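Local coordinates for protein nickel-dependent hydrogenase large subunit (Allochromatium vinosum, PDB 3MYR) that carries the nickel-iron centre of a heterodimeric hydrogenase that catalyses hydrogen oxidation, probably recycling the hydrogen made by nitrogenase, at residues S138-S143 against V253-V258; N244-M249 against A443-Y448. One frame throughout, in Å; residues are numbered along the deposited sequence.

Interaction 1: residues S138-S143 against V253-V258; sequences SAWPKS and VDQVYV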
# COMPACT_ATOMS: atom_id res chain seq x y z
N SER B 138 -18.95 -22.02 -7.35
CA SER B 138 -19.05 -21.32 -6.09
C SER B 138 -20.49 -21.19 -5.68
O SER B 138 -21.42 -21.15 -6.52
CB SER B 138 -18.45 -19.92 -6.25
OG SER B 138 -18.59 -19.18 -5.09
N ALA B 139 -20.66 -21.02 -4.38
CA ALA B 139 -21.95 -20.82 -3.76
C ALA B 139 -22.26 -19.33 -3.65
O ALA B 139 -23.33 -18.94 -3.22
CB ALA B 139 -21.94 -21.51 -2.34
N TRP B 140 -21.34 -18.48 -4.04
CA TRP B 140 -21.55 -17.03 -3.96
C TRP B 140 -22.91 -16.67 -4.52
O TRP B 140 -23.27 -17.17 -5.60
CB TRP B 140 -20.47 -16.32 -4.77
CG TRP B 140 -20.58 -14.81 -4.88
CD1 TRP B 140 -20.74 -14.08 -6.04
CD2 TRP B 140 -20.42 -13.82 -3.81
NE1 TRP B 140 -20.71 -12.72 -5.75
CE2 TRP B 140 -20.44 -12.54 -4.42
CE3 TRP B 140 -20.16 -13.90 -2.44
CZ2 TRP B 140 -20.34 -11.34 -3.68
CZ3 TRP B 140 -20.05 -12.71 -1.69
CH2 TRP B 140 -20.17 -11.46 -2.30
N PRO B 141 -23.71 -15.82 -3.79
CA PRO B 141 -25.11 -15.64 -4.24
C PRO B 141 -25.29 -14.94 -5.57
O PRO B 141 -26.30 -15.18 -6.24
CB PRO B 141 -25.75 -14.73 -3.14
CG PRO B 141 -24.94 -15.11 -1.85
CD PRO B 141 -23.49 -15.26 -2.44
N LYS B 142 -24.41 -13.99 -5.89
CA LYS B 142 -24.72 -13.00 -6.94
C LYS B 142 -24.29 -13.57 -8.30
O LYS B 142 -23.14 -13.39 -8.72
CB LYS B 142 -24.06 -11.67 -6.67
CG LYS B 142 -24.53 -10.97 -5.41
CD LYS B 142 -23.79 -9.62 -5.27
CE LYS B 142 -24.64 -8.41 -5.05
NZ LYS B 142 -24.17 -7.29 -5.99
N SER B 143 -25.20 -14.31 -8.95
CA SER B 143 -24.81 -15.13 -10.11
C SER B 143 -25.94 -15.21 -11.12
O SER B 143 -25.92 -16.08 -12.02
CB SER B 143 -24.51 -16.55 -9.63
OG SER B 143 -25.73 -17.17 -9.15
N VAL B 253 -13.52 -14.29 0.64
CA VAL B 253 -12.32 -15.10 0.31
C VAL B 253 -12.73 -16.50 -0.13
O VAL B 253 -12.29 -16.98 -1.20
CB VAL B 253 -11.32 -15.18 1.53
CG1 VAL B 253 -10.16 -16.19 1.28
CG2 VAL B 253 -10.76 -13.79 1.81
N ASP B 254 -13.57 -17.17 0.65
CA ASP B 254 -13.94 -18.55 0.35
C ASP B 254 -14.70 -18.66 -0.98
O ASP B 254 -14.60 -19.65 -1.65
CB ASP B 254 -14.89 -19.15 1.39
CG ASP B 254 -14.22 -19.52 2.66
OD1 ASP B 254 -14.97 -19.72 3.68
OD2 ASP B 254 -12.97 -19.53 2.67
N GLN B 255 -15.60 -17.73 -1.24
CA GLN B 255 -16.58 -17.91 -2.28
C GLN B 255 -16.24 -17.11 -3.52
O GLN B 255 -16.84 -17.36 -4.56
CB GLN B 255 -17.98 -17.42 -1.79
CG GLN B 255 -18.55 -18.36 -0.68
CD GLN B 255 -20.03 -18.13 -0.38
OE1 GLN B 255 -20.62 -17.12 -0.74
NE2 GLN B 255 -20.62 -19.05 0.31
N VAL B 256 -15.45 -16.04 -3.42
CA VAL B 256 -15.20 -15.28 -4.64
C VAL B 256 -13.69 -15.39 -5.05
O VAL B 256 -13.37 -15.90 -6.11
CB VAL B 256 -15.62 -13.78 -4.50
CG1 VAL B 256 -15.40 -12.99 -5.78
CG2 VAL B 256 -17.11 -13.65 -4.01
N TYR B 257 -12.80 -14.89 -4.20
CA TYR B 257 -11.39 -14.78 -4.54
C TYR B 257 -10.73 -16.19 -4.80
O TYR B 257 -10.12 -16.41 -5.82
CB TYR B 257 -10.70 -14.08 -3.37
CG TYR B 257 -9.18 -13.94 -3.47
CD1 TYR B 257 -8.52 -13.92 -4.71
CD2 TYR B 257 -8.40 -13.77 -2.31
CE1 TYR B 257 -7.13 -13.77 -4.78
CE2 TYR B 257 -7.03 -13.59 -2.37
CZ TYR B 257 -6.40 -13.60 -3.61
OH TYR B 257 -5.01 -13.44 -3.65
N VAL B 258 -10.79 -17.10 -3.83
CA VAL B 258 -10.07 -18.34 -4.03
C VAL B 258 -10.63 -19.15 -5.23
O VAL B 258 -9.85 -19.68 -6.00
CB VAL B 258 -10.05 -19.20 -2.74
CG1 VAL B 258 -9.42 -20.57 -3.00
CG2 VAL B 258 -9.37 -18.45 -1.62
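The backbones come together where W140 meets Q255, their CA atoms 5.3 Å apart, as the loop 138-143 runs past a helix that widens into a pi-type turn over 253-257, with V258 N bonded to V253 O at 3.0 Å. S138 is the first residue beyond the end of helix 127-137. Its hydroxyl lies anti to the backbone N (chi1 177°), and OG donates to Q255 O over 2.6 Å, lying in the carbonyl plane on a lone pair. The same OG accepts from W140 N at 3.0 Å in a nearly straight bond (169°), which closes an ST turn. One hydroxyl therefore ties the backbone at the start of the loop to the helix.

The indole of W140 is wedged between two aliphatic groups. On one face V256 CG2 sits over the centre, 3.5 Å from the centroid of the six-membered ring in a CH-pi contact; on the opposite face P141 CD lies nearer the rim. The extended side chain of Q255 crosses the indole, with its amide plane 83° from the ring plane. Q255 OE1 stands in the ring plane at the edge, 3.7 Å from W140 CE3 and 3.4 Å from W140 CA, while Q255 NE2 packs against A139 CB at 3.8 Å.

H190 of helix 181-201 and F252 also meet the indole, F252 edge-to-face, and K142 forms a salt bridge to E193. V256 also touches Y109 of helix 86-112, so this surface loop is seated on helix 236-265 where helices 86-112 and 181-201 flank it.

Interaction 2: residues N244-M249 against A443-Y448; sequences NLIQSM and AMQGWY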
# COMPACT_ATOMS: atom_id res chain seq x y z
N ASN B 244 -19.18 -9.02 12.68
CA ASN B 244 -19.81 -9.10 11.35
C ASN B 244 -18.80 -8.87 10.23
O ASN B 244 -18.87 -9.49 9.16
CB ASN B 244 -20.98 -8.12 11.23
CG ASN B 244 -22.25 -8.64 11.94
OD1 ASN B 244 -22.22 -9.66 12.61
ND2 ASN B 244 -23.36 -7.94 11.79
N LEU B 245 -17.86 -7.94 10.44
CA LEU B 245 -16.85 -7.67 9.37
C LEU B 245 -15.97 -8.92 9.11
O LEU B 245 -15.66 -9.23 7.98
CB LEU B 245 -15.97 -6.45 9.75
CG LEU B 245 -16.77 -5.16 9.72
CD1 LEU B 245 -16.05 -4.04 10.62
CD2 LEU B 245 -16.99 -4.74 8.20
N ILE B 246 -15.63 -9.68 10.15
CA ILE B 246 -14.76 -10.87 9.95
C ILE B 246 -15.46 -11.93 9.10
O ILE B 246 -14.88 -12.55 8.22
CB ILE B 246 -14.40 -11.50 11.33
CG1 ILE B 246 -13.41 -10.59 12.08
CG2 ILE B 246 -13.82 -12.92 11.12
CD1 ILE B 246 -13.13 -11.04 13.61
N GLN B 247 -16.76 -12.11 9.36
CA GLN B 247 -17.61 -12.96 8.58
C GLN B 247 -17.72 -12.56 7.10
O GLN B 247 -17.60 -13.46 6.22
CB GLN B 247 -18.98 -12.99 9.20
CG GLN B 247 -19.95 -13.94 8.63
CD GLN B 247 -21.17 -14.03 9.59
OE1 GLN B 247 -21.05 -13.83 10.86
NE2 GLN B 247 -22.36 -14.24 9.00
N SER B 248 -17.95 -11.27 6.79
CA SER B 248 -17.88 -10.93 5.38
C SER B 248 -16.53 -11.07 4.73
O SER B 248 -16.46 -11.32 3.54
CB SER B 248 -18.54 -9.62 4.95
OG SER B 248 -18.40 -8.73 5.94
N MET B 249 -15.45 -10.92 5.48
CA MET B 249 -14.12 -11.25 4.95
C MET B 249 -14.00 -12.72 4.59
O MET B 249 -13.58 -13.03 3.47
CB MET B 249 -13.02 -10.89 5.94
CG MET B 249 -12.86 -9.40 6.14
SD MET B 249 -11.57 -9.25 7.41
CE MET B 249 -12.15 -7.83 8.34
N ALA B 443 -7.86 -17.81 10.62
CA ALA B 443 -7.24 -17.51 11.92
C ALA B 443 -7.92 -16.34 12.69
O ALA B 443 -7.76 -16.23 13.92
CB ALA B 443 -5.76 -17.19 11.72
N MET B 444 -8.57 -15.43 11.94
CA MET B 444 -9.17 -14.23 12.49
C MET B 444 -10.14 -14.57 13.59
O MET B 444 -10.18 -13.84 14.55
CB MET B 444 -9.94 -13.40 11.44
CG MET B 444 -9.04 -12.80 10.30
SD MET B 444 -8.12 -11.39 10.90
CE MET B 444 -9.48 -10.15 10.95
N GLN B 445 -10.96 -15.62 13.42
CA GLN B 445 -11.97 -15.99 14.40
C GLN B 445 -11.27 -16.37 15.72
O GLN B 445 -11.72 -15.96 16.77
CB GLN B 445 -12.91 -17.14 13.94
CG GLN B 445 -14.22 -17.30 14.86
CD GLN B 445 -15.10 -15.98 14.94
OE1 GLN B 445 -15.55 -15.53 16.02
NE2 GLN B 445 -15.31 -15.37 13.80
N GLY B 446 -10.11 -17.01 15.65
CA GLY B 446 -9.45 -17.47 16.87
C GLY B 446 -8.96 -16.25 17.65
O GLY B 446 -9.09 -16.19 18.87
N TRP B 447 -8.46 -15.23 16.96
CA TRP B 447 -7.91 -14.09 17.71
C TRP B 447 -9.04 -13.24 18.28
O TRP B 447 -8.94 -12.73 19.41
CB TRP B 447 -7.04 -13.19 16.83
CG TRP B 447 -5.86 -13.88 16.25
CD1 TRP B 447 -4.91 -14.66 16.93
CD2 TRP B 447 -5.39 -13.76 14.89
NE1 TRP B 447 -3.94 -15.08 16.01
CE2 TRP B 447 -4.21 -14.55 14.77
CE3 TRP B 447 -5.85 -13.06 13.77
CZ2 TRP B 447 -3.54 -14.70 13.58
CZ3 TRP B 447 -5.15 -13.19 12.58
CH2 TRP B 447 -4.00 -13.98 12.50
N TYR B 448 -10.12 -13.11 17.51
CA TYR B 448 -11.31 -12.40 18.00
C TYR B 448 -11.89 -13.07 19.29
O TYR B 448 -12.17 -12.38 20.33
CB TYR B 448 -12.39 -12.33 16.91
CG TYR B 448 -13.68 -11.67 17.39
CD1 TYR B 448 -13.81 -10.29 17.36
CD2 TYR B 448 -14.78 -12.44 17.86
CE1 TYR B 448 -14.99 -9.66 17.82
CE2 TYR B 448 -15.97 -11.84 18.30
CZ TYR B 448 -16.05 -10.44 18.30
OH TYR B 448 -17.19 -9.81 18.71
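Y448 N donates to M444 O at 3.0 Å, an intrahelical bond that sets M444 and Y448 one turn apart on the helix face against which I246 packs. Segments 244-249 and 443-448, of helices 236-265 and 426-456, run nearly antiparallel (166° between their N-to-C directions), their axes 10.3 Å apart at closest approach. I246 bridges the gap with two branches. Its CG2 is anti to the backbone N and meets M444 CB at 3.9 Å, whereas CD1 reaches further along the partner helix to Y448 CB at 3.6 Å, close to the root of the phenol ring. M444 is bent at chi2 (-76°) and again at chi3, and its CE comes back to within 4.1 Å of I246 CG1. That methyl also lies 4.2 Å from M249 SD, one thioether beside the other.

I246, M249, M444 and Y448 thus meet through apolar contacts, and the phenol hydroxyl of Y448 finds its hydrogen-bond partner in L239 O, an earlier turn of helix 236-265. F204 of helix 203-209 touches I246, M249 and M444, and L94 of helix 86-112 touches I246 and M444. Such aliphatic and thioether packing between antiparallel helices is characteristic of a helix bundle, here the long-helix bundle of the [NiFe] hydrogenase large subunit.

Both contacts draw on helix 236-265, interaction 1 beginning only a few residues after the helical segment of interaction 2 ends, and their centres lie about 17 Å apart. They differ in character: interaction 2 is buried packing between two long helices, while interaction 1 seats a surface loop. Residues 250-252 connect them along the shared helix, and the contacts do not otherwise touch. Helix 426-456 supplies 443-448 to interaction 2 and, through S437 and K438, meets V253 and D254 beside interaction 1. Helix 86-112 is a further common neighbour, through L94 and Y109. Their centres are about 23 Å and 21 Å from that of the chain, and both contacts lie away from the nickel-iron and magnesium sites.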